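Local structure of polymeric immunoglobulin receptor (Mus musculus, 4NOF) at residues S45-I50 against K55-Y60; I61-L66 against H85-L90; F67-G70 against F76-N79. The protein carries polymeric immunoglobulins across epithelia as a transport receptor, with this second V-type immunoglobulin domain forming part of its extracellular region. All blocks are in the same frame, centred on the assembly; numbering follows the deposited sequence.

Interaction 1 (S45-I50 against K55-Y60); sequences SCELVI and KVNPSY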
loop_
_atom_site.group_PDB
_atom_site.type_symbol
_atom_site.label_atom_id
_atom_site.label_comp_id
_atom_site.label_asym_id
_atom_site.label_seq_id
_atom_site.Cartn_x
_atom_site.Cartn_y
_atom_site.Cartn_z
ATOM N N SER A 45 3.167 -15.041 -0.999
ATOM C CA SER A 45 4.173 -14.017 -1.262
ATOM C C SER A 45 3.556 -12.618 -1.130
ATOM O O SER A 45 2.360 -12.439 -1.354
ATOM C CB SER A 45 4.730 -14.170 -2.684
ATOM O OG SER A 45 5.434 -15.391 -2.869
ATOM N N CYS A 46 4.371 -11.650 -0.731
ATOM C CA CYS A 46 3.982 -10.236 -0.856
ATOM C C CYS A 46 5.050 -9.616 -1.739
ATOM O O CYS A 46 6.229 -9.595 -1.388
ATOM C CB CYS A 46 3.843 -9.515 0.500
ATOM S SG CYS A 46 2.654 -8.120 0.552
ATOM N N GLU A 47 4.619 -9.153 -2.899
ATOM C CA GLU A 47 5.498 -8.570 -3.923
ATOM C C GLU A 47 5.619 -7.049 -3.688
ATOM O O GLU A 47 4.614 -6.358 -3.580
ATOM C CB GLU A 47 4.852 -8.872 -5.290
ATOM C CG GLU A 47 5.324 -8.140 -6.544
ATOM C CD GLU A 47 4.443 -8.430 -7.786
ATOM O OE1 GLU A 47 3.249 -8.804 -7.631
ATOM O OE2 GLU A 47 4.935 -8.259 -8.939
ATOM N N LEU A 48 6.843 -6.527 -3.680
ATOM C CA LEU A 48 7.026 -5.068 -3.585
ATOM C C LEU A 48 6.225 -4.291 -4.623
ATOM O O LEU A 48 6.203 -4.628 -5.809
ATOM C CB LEU A 48 8.522 -4.724 -3.698
ATOM C CG LEU A 48 8.953 -3.260 -3.552
ATOM C CD1 LEU A 48 8.505 -2.685 -2.241
ATOM C CD2 LEU A 48 10.472 -3.193 -3.586
ATOM N N VAL A 49 5.524 -3.241 -4.180
ATOM C CA VAL A 49 4.956 -2.241 -5.041
ATOM C C VAL A 49 5.867 -1.023 -5.074
ATOM O O VAL A 49 6.296 -0.615 -6.133
ATOM C CB VAL A 49 3.538 -1.854 -4.552
ATOM C CG1 VAL A 49 2.946 -0.699 -5.350
ATOM C CG2 VAL A 49 2.673 -3.126 -4.571
ATOM N N ILE A 50 6.146 -0.429 -3.906
ATOM C CA ILE A 50 7.048 0.726 -3.827
ATOM C C ILE A 50 7.568 0.829 -2.414
ATOM O O ILE A 50 6.855 0.479 -1.452
ATOM C CB ILE A 50 6.310 2.028 -4.246
ATOM C CG1 ILE A 50 7.247 3.216 -4.334
ATOM C CG2 ILE A 50 5.120 2.315 -3.313
ATOM C CD1 ILE A 50 6.643 4.390 -5.062
ATOM N N LYS A 55 12.720 2.111 -4.640
ATOM C CA LYS A 55 12.491 0.927 -5.484
ATOM C C LYS A 55 11.015 0.829 -5.799
ATOM O O LYS A 55 10.166 1.073 -4.914
ATOM C CB LYS A 55 12.961 -0.349 -4.792
ATOM C CG LYS A 55 14.443 -0.401 -4.613
ATOM C CD LYS A 55 14.934 -1.786 -4.196
ATOM C CE LYS A 55 16.408 -1.706 -3.886
ATOM N NZ LYS A 55 16.694 -0.901 -2.650
ATOM N N VAL A 56 10.697 0.475 -7.037
ATOM C CA VAL A 56 9.324 0.382 -7.496
ATOM C C VAL A 56 9.171 -0.807 -8.440
ATOM O O VAL A 56 10.050 -1.095 -9.251
ATOM C CB VAL A 56 8.841 1.704 -8.131
ATOM C CG1 VAL A 56 9.643 2.054 -9.366
ATOM C CG2 VAL A 56 7.364 1.665 -8.491
ATOM N N ASN A 57 8.050 -1.482 -8.314
ATOM C CA ASN A 57 7.686 -2.592 -9.233
ATOM C C ASN A 57 7.488 -2.025 -10.619
ATOM O O ASN A 57 6.783 -1.048 -10.795
ATOM C CB ASN A 57 6.378 -3.157 -8.668
ATOM C CG ASN A 57 5.834 -4.371 -9.418
ATOM O OD1 ASN A 57 5.854 -4.438 -10.643
ATOM N ND2 ASN A 57 5.260 -5.298 -8.663
ATOM N N PRO A 58 8.094 -2.646 -11.675
ATOM C CA PRO A 58 7.877 -2.149 -13.040
ATOM C C PRO A 58 6.428 -1.987 -13.470
ATOM O O PRO A 58 6.130 -1.117 -14.312
ATOM C CB PRO A 58 8.530 -3.249 -13.942
ATOM C CG PRO A 58 9.363 -4.068 -13.072
ATOM C CD PRO A 58 8.994 -3.817 -11.608
ATOM N N SER A 59 5.518 -2.767 -12.891
ATOM C CA SER A 59 4.096 -2.633 -13.197
ATOM C C SER A 59 3.442 -1.378 -12.628
ATOM O O SER A 59 2.330 -1.025 -13.053
ATOM C CB SER A 59 3.322 -3.867 -12.742
ATOM O OG SER A 59 3.782 -5.021 -13.454
ATOM N N TYR A 60 4.132 -0.678 -11.734
ATOM C CA TYR A 60 3.608 0.517 -11.084
ATOM C C TYR A 60 4.446 1.768 -11.319
ATOM O O TYR A 60 4.084 2.839 -10.890
ATOM C CB TYR A 60 3.505 0.288 -9.588
ATOM C CG TYR A 60 2.474 -0.707 -9.133
ATOM C CD1 TYR A 60 2.775 -2.063 -9.070
ATOM C CD2 TYR A 60 1.211 -0.297 -8.708
ATOM C CE1 TYR A 60 1.847 -2.992 -8.594
ATOM C CE2 TYR A 60 0.280 -1.222 -8.233
ATOM C CZ TYR A 60 0.593 -2.569 -8.187
ATOM O OH TYR A 60 -0.303 -3.528 -7.704
#

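Interaction 2 (I61-L66 against H85-L90); sequences IGRAKL and HNDAGL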
loop_
_atom_site.group_PDB
_atom_site.type_symbol
_atom_site.label_atom_id
_atom_site.label_comp_id
_atom_site.label_asym_id
_atom_site.label_seq_id
_atom_site.Cartn_x
_atom_site.Cartn_y
_atom_site.Cartn_z
ATOM N N ILE A 61 5.574 1.659 -12.018
ATOM C CA ILE A 61 6.412 2.842 -12.153
ATOM C C ILE A 61 5.653 3.918 -12.937
ATOM O O ILE A 61 4.868 3.619 -13.857
ATOM C CB ILE A 61 7.791 2.544 -12.779
ATOM C CG1 ILE A 61 8.705 3.761 -12.586
ATOM C CG2 ILE A 61 7.615 2.106 -14.207
ATOM C CD1 ILE A 61 10.171 3.557 -12.849
ATOM N N GLY A 62 5.817 5.148 -12.485
ATOM C CA GLY A 62 5.077 6.291 -13.042
ATOM C C GLY A 62 3.656 6.448 -12.512
ATOM O O GLY A 62 2.991 7.437 -12.826
ATOM N N ARG A 63 3.187 5.468 -11.740
ATOM C CA ARG A 63 1.813 5.454 -11.199
ATOM C C ARG A 63 1.755 5.445 -9.693
ATOM O O ARG A 63 0.703 5.718 -9.126
ATOM C CB ARG A 63 1.025 4.208 -11.653
ATOM C CG ARG A 63 0.992 3.954 -13.118
ATOM C CD ARG A 63 -0.060 2.910 -13.482
ATOM N NE ARG A 63 0.181 1.545 -13.055
ATOM C CZ ARG A 63 -0.662 0.828 -12.292
ATOM N NH1 ARG A 63 -1.775 1.377 -11.840
ATOM N NH2 ARG A 63 -0.390 -0.439 -11.983
ATOM N N ALA A 64 2.840 5.063 -9.019
ATOM C CA ALA A 64 2.861 4.943 -7.585
ATOM C C ALA A 64 3.823 5.971 -6.993
ATOM O O ALA A 64 4.917 6.180 -7.501
ATOM C CB ALA A 64 3.275 3.535 -7.160
ATOM N N LYS A 65 3.399 6.608 -5.917
ATOM C CA LYS A 65 4.257 7.546 -5.220
ATOM C C LYS A 65 4.037 7.372 -3.729
ATOM O O LYS A 65 2.889 7.187 -3.259
ATOM C CB LYS A 65 3.950 8.975 -5.651
ATOM C CG LYS A 65 4.223 9.256 -7.130
ATOM C CD LYS A 65 5.715 9.210 -7.457
ATOM C CE LYS A 65 6.014 9.508 -8.927
ATOM N NZ LYS A 65 5.259 8.650 -9.895
ATOM N N LEU A 66 5.143 7.394 -2.994
ATOM C CA LEU A 66 5.133 7.206 -1.557
ATOM C C LEU A 66 5.595 8.503 -0.903
ATOM O O LEU A 66 6.646 9.025 -1.270
ATOM C CB LEU A 66 6.071 6.077 -1.161
ATOM C CG LEU A 66 5.992 5.537 0.258
ATOM C CD1 LEU A 66 6.508 4.097 0.389
ATOM C CD2 LEU A 66 6.804 6.423 1.216
ATOM N N HIS A 85 -7.678 -3.281 -13.466
ATOM C CA HIS A 85 -8.273 -4.374 -12.721
ATOM C C HIS A 85 -7.213 -5.262 -12.049
ATOM O O HIS A 85 -7.430 -5.802 -10.967
ATOM C CB HIS A 85 -9.243 -5.221 -13.534
ATOM C CG HIS A 85 -10.027 -6.159 -12.674
ATOM N ND1 HIS A 85 -9.799 -7.516 -12.644
ATOM C CD2 HIS A 85 -10.995 -5.917 -11.756
ATOM C CE1 HIS A 85 -10.617 -8.076 -11.770
ATOM N NE2 HIS A 85 -11.350 -7.127 -11.215
ATOM N N ASN A 86 -6.039 -5.348 -12.641
ATOM C CA ASN A 86 -4.960 -6.125 -12.065
ATOM C C ASN A 86 -4.404 -5.544 -10.752
ATOM O O ASN A 86 -3.752 -6.257 -10.008
ATOM C CB ASN A 86 -3.831 -6.281 -13.069
ATOM C CG ASN A 86 -4.142 -7.339 -14.142
ATOM O OD1 ASN A 86 -5.098 -8.124 -14.016
ATOM N ND2 ASN A 86 -3.344 -7.348 -15.195
ATOM N N ASP A 87 -4.665 -4.261 -10.501
ATOM C CA ASP A 87 -4.290 -3.614 -9.227
ATOM C C ASP A 87 -5.176 -4.083 -8.073
ATOM O O ASP A 87 -4.821 -3.894 -6.925
ATOM C CB ASP A 87 -4.384 -2.086 -9.322
ATOM C CG ASP A 87 -3.333 -1.470 -10.258
ATOM O OD1 ASP A 87 -2.201 -2.008 -10.316
ATOM O OD2 ASP A 87 -3.642 -0.437 -10.900
ATOM N N ALA A 88 -6.338 -4.649 -8.362
ATOM C CA ALA A 88 -7.224 -5.073 -7.295
ATOM C C ALA A 88 -6.601 -6.159 -6.461
ATOM O O ALA A 88 -5.891 -7.036 -6.974
ATOM C CB ALA A 88 -8.568 -5.555 -7.840
ATOM N N GLY A 89 -6.952 -6.143 -5.173
ATOM C CA GLY A 89 -6.588 -7.214 -4.268
ATOM C C GLY A 89 -6.020 -6.679 -2.964
ATOM O O GLY A 89 -6.122 -5.481 -2.654
ATOM N N LEU A 90 -5.420 -7.595 -2.209
ATOM C CA LEU A 90 -4.874 -7.271 -0.889
ATOM C C LEU A 90 -3.460 -6.746 -0.985
ATOM O O LEU A 90 -2.662 -7.241 -1.784
ATOM C CB LEU A 90 -4.838 -8.515 0.015
ATOM C CG LEU A 90 -6.226 -9.011 0.462
ATOM C CD1 LEU A 90 -6.117 -10.419 1.060
ATOM C CD2 LEU A 90 -6.892 -8.031 1.409
#

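Interaction 3 (F67-G70 against F76-N79); sequences FMKG and FYVN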
loop_
_atom_site.group_PDB
_atom_site.type_symbol
_atom_site.label_atom_id
_atom_site.label_comp_id
_atom_site.label_asym_id
_atom_site.label_seq_id
_atom_site.Cartn_x
_atom_site.Cartn_y
_atom_site.Cartn_z
ATOM N N PHE A 67 4.808 9.006 0.034
ATOM C CA PHE A 67 5.132 10.303 0.667
ATOM C C PHE A 67 4.536 10.388 2.059
ATOM O O PHE A 67 3.700 9.565 2.457
ATOM C CB PHE A 67 4.631 11.446 -0.205
ATOM C CG PHE A 67 3.151 11.394 -0.492
ATOM C CD1 PHE A 67 2.664 10.669 -1.570
ATOM C CD2 PHE A 67 2.243 12.051 0.322
ATOM C CE1 PHE A 67 1.299 10.610 -1.829
ATOM C CE2 PHE A 67 0.899 12.016 0.054
ATOM C CZ PHE A 67 0.410 11.291 -1.003
ATOM N N MET A 68 4.981 11.410 2.772
ATOM C CA MET A 68 4.380 11.828 4.027
ATOM C C MET A 68 3.820 13.262 3.891
ATOM O O MET A 68 3.955 13.888 2.840
ATOM C CB MET A 68 5.371 11.657 5.164
ATOM C CG MET A 68 5.637 10.185 5.505
ATOM S SD MET A 68 6.851 9.862 6.770
ATOM C CE MET A 68 5.915 10.266 8.254
ATOM N N LYS A 69 3.096 13.718 4.913
ATOM C CA LYS A 69 2.436 15.025 4.857
ATOM C C LYS A 69 2.720 15.813 6.114
ATOM O O LYS A 69 2.664 15.279 7.208
ATOM C CB LYS A 69 0.933 14.879 4.772
ATOM C CG LYS A 69 0.402 14.316 3.472
ATOM C CD LYS A 69 0.390 15.323 2.346
ATOM C CE LYS A 69 -0.775 16.294 2.483
ATOM N NZ LYS A 69 -1.019 17.013 1.206
ATOM N N GLY A 70 2.987 17.099 5.935
ATOM C CA GLY A 70 3.103 18.016 7.082
ATOM C C GLY A 70 4.160 17.592 8.076
ATOM O O GLY A 70 5.279 17.280 7.691
ATOM N N PHE A 76 2.325 7.213 6.596
ATOM C CA PHE A 76 2.755 7.487 5.238
ATOM C C PHE A 76 1.671 7.103 4.267
ATOM O O PHE A 76 0.663 6.460 4.630
ATOM C CB PHE A 76 4.111 6.876 4.866
ATOM C CG PHE A 76 4.119 5.374 4.737
ATOM C CD1 PHE A 76 4.324 4.568 5.853
ATOM C CD2 PHE A 76 4.000 4.756 3.468
ATOM C CE1 PHE A 76 4.364 3.174 5.719
ATOM C CE2 PHE A 76 4.054 3.359 3.344
ATOM C CZ PHE A 76 4.223 2.579 4.481
ATOM N N TYR A 77 1.849 7.557 3.034
ATOM C CA TYR A 77 0.830 7.424 2.015
ATOM C C TYR A 77 1.436 6.866 0.759
ATOM O O TYR A 77 2.582 7.147 0.437
ATOM C CB TYR A 77 0.160 8.742 1.695
ATOM C CG TYR A 77 -0.461 9.426 2.881
ATOM C CD1 TYR A 77 -1.762 9.109 3.290
ATOM C CD2 TYR A 77 0.271 10.328 3.638
ATOM C CE1 TYR A 77 -2.338 9.742 4.402
ATOM C CE2 TYR A 77 -0.304 10.955 4.762
ATOM C CZ TYR A 77 -1.594 10.665 5.124
ATOM O OH TYR A 77 -2.153 11.295 6.246
ATOM N N VAL A 78 0.651 6.043 0.065
ATOM C CA VAL A 78 0.981 5.643 -1.297
ATOM C C VAL A 78 -0.162 5.960 -2.236
ATOM O O VAL A 78 -1.278 5.473 -2.053
ATOM C CB VAL A 78 1.325 4.141 -1.394
ATOM C CG1 VAL A 78 1.653 3.779 -2.826
ATOM C CG2 VAL A 78 2.499 3.814 -0.473
ATOM N N ASN A 79 0.091 6.833 -3.207
ATOM C CA ASN A 79 -0.904 7.109 -4.211
ATOM C C ASN A 79 -0.652 6.205 -5.367
ATOM O O ASN A 79 0.468 6.111 -5.829
ATOM C CB ASN A 79 -0.891 8.569 -4.685
ATOM C CG ASN A 79 -2.056 8.864 -5.630
ATOM O OD1 ASN A 79 -1.876 8.836 -6.827
ATOM N ND2 ASN A 79 -3.252 9.043 -5.092
#

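Interaction 1 (S45-I50 against K55-Y60)
Asn-57 bonds to the carbonyls of Leu-48 and Val-49, and weakly to Glu-47. Its backbone N gives a nearly straight bond to Val-49 O (2.9 Å, 175° at the hydrogen). CG stands anti to the backbone N (chi1 -177°), which brings ND2 to Leu-48 O at 3.1 Å, almost in line with that C=O. OD1 turns the other way and accepts from Ser-59 N at 2.8 Å, an Asx turn that fixes the amide's rotation.

The tight side lies beyond, where Val-49 CG1 sits over the centre of the Tyr-60 ring, 3.7 Å from the centroid, as a CH-pi contact. Tyr-60 OH is hydrogen-bonded to Tyr-91 OH, and Val-49 with Ile-50 forms a classic beta bulge opposite Leu-38.

Toward solvent the contact thins. Leu-48 CD2 only grazes Lys-55 CB at 4.0 Å, while exposed Glu-47 OE2 takes a weak, bent bond from Asn-57 ND2, its carboxylate turned 45° from the amide. A single beta bridge pairs Ile-50 with Val-56, and buried Asn-57 probably extends this short pairing, its main chain and side chain serving two consecutive carbonyls of strand 46-51 where the chain leaves for strand 64-67.

Interaction 2 (I61-L66 against H85-L90)
Arg-63 and Asp-87 meet end-on in a two-pronged salt bridge, and they alone bring residues 61-66 and 85-90 together. Arg-63 NH1 lies 2.8 Å from Asp-87 OD2, and Arg-63 NH2 lies 2.9 Å from Asp-87 OD1. The second bond is practically straight (178° at the hydrogen), runs in the guanidinium plane and uses the syn lone pair of OD1. The first also comes from the syn side but sits 19° out of the carboxylate plane. The two flat groups are nearly coplanar, approaching from opposite directions. A bend at chi3 (-69°) in the arginine chain turns the two terminal nitrogens squarely onto the acid.

Further hydrogen bonds hold both partners. Arg-63 NH1 also donates to Ser-81 O and NH2 to Ser-59 O, so each terminal nitrogen has a second acceptor; Asp-87 OD2 also takes the backbone N of Thr-84. The arginine's charge and the Thr-84 N-H probably favour the ionised form of the buried acid. On the backbone side, Ala-88 N bonds to His-85 O at 3.1 Å, closing the 3-10 turn that presents Asp-87, and Asp-87 O accepts from Tyr-91 OH in the tyrosine corner familiar from Greek-key beta-sandwiches.

Packing is supplied by neighbours: Tyr-60 lies against Asp-87, and Ile-80 against the Arg-63 side chain.

This arginine–aspartate pair is a hallmark of V-type immunoglobulin domains. Arg-63 stands just before strand 64-67, at the edge of the three-stranded sheet, whereas Asp-87 occupies the turn leading from strand 75-80 into strand 89-95 of the five-stranded sheet, so the bridge clasps the two sheets together at one end of the sandwich.

Interaction 3 (F67-G70 against F76-N79)
Phe-67 and Tyr-77 face each other as an antiparallel hydrogen-bonded pair. Phe-67 N donates to Tyr-77 O at 2.9 Å, and Tyr-77 N returns a bond to Phe-67 O at 2.8 Å. Both side chains leave the same face of the sheet. Phe-67 CG lies between the backbone N and the carbonyl carbon (chi1 57°), swinging the ring across toward its partner strand, where Tyr-77 CB rests over one face, off centre toward the rim, 3.9 Å from the centroid. The two ring planes are near parallel (25° apart) but slid so far that the rings barely overlap. The edge of the Phe-67 ring reaches Asn-79, with CE1 4.1 Å from Asn-79 CB. With an alanine in place of Phe-67, Tyr-77 CB would probably lose the aromatic face beside it, and a gap would open next to Asn-79.

In immunoglobulin terms this is where strand D gives way to the loop leading into strand E, and pairing fades beyond Phe-67. Met-68 CG still meets Phe-76 CB at 3.7 Å, while Lys-69 lays CG near Tyr-77 CE2, also at 3.7 Å, the two side chains crossing at about a right angle and the lysine's end leading away.

Farther out, strand 21-26 lies along the other flank of strand 75-80: Phe-76 bonds through its backbone to Cys-25, Val-78 to Ile-23, and the Tyr-77 side chain packs on Thr-22 and Glu-24. Phe-76 and Met-68 both touch Phe-27. Asn-79 ND2 is held by Thr-22 OG1 and Asn-20 OD1, and the Asn-79 side chain is about 6 Å from a bound N-acetylglucosamine.

Overall arrangement
All three contacts lie in one V-type immunoglobulin domain. Interaction 1 closes before interaction 2 begins, and interaction 3 is nested within the loop that interaction 2 closes. Interactions 1 and 2 have centres about 8 Å apart and touch through Tyr-60 and Asp-87; the centre of interaction 3 is about 17 Å and about 15 Å from theirs. Strand 46-51 edges the five-stranded sheet, and strand 64-67 edges the three-stranded one, beside strand 75-80. Ile-50 CG2 reaches Val-78 CG1 across the sandwich. Together the contacts join the 55-60 connection between these edges, the Arg-63/Asp-87 bridge between the sheets and the pairing of strands 64-67 and 75-80.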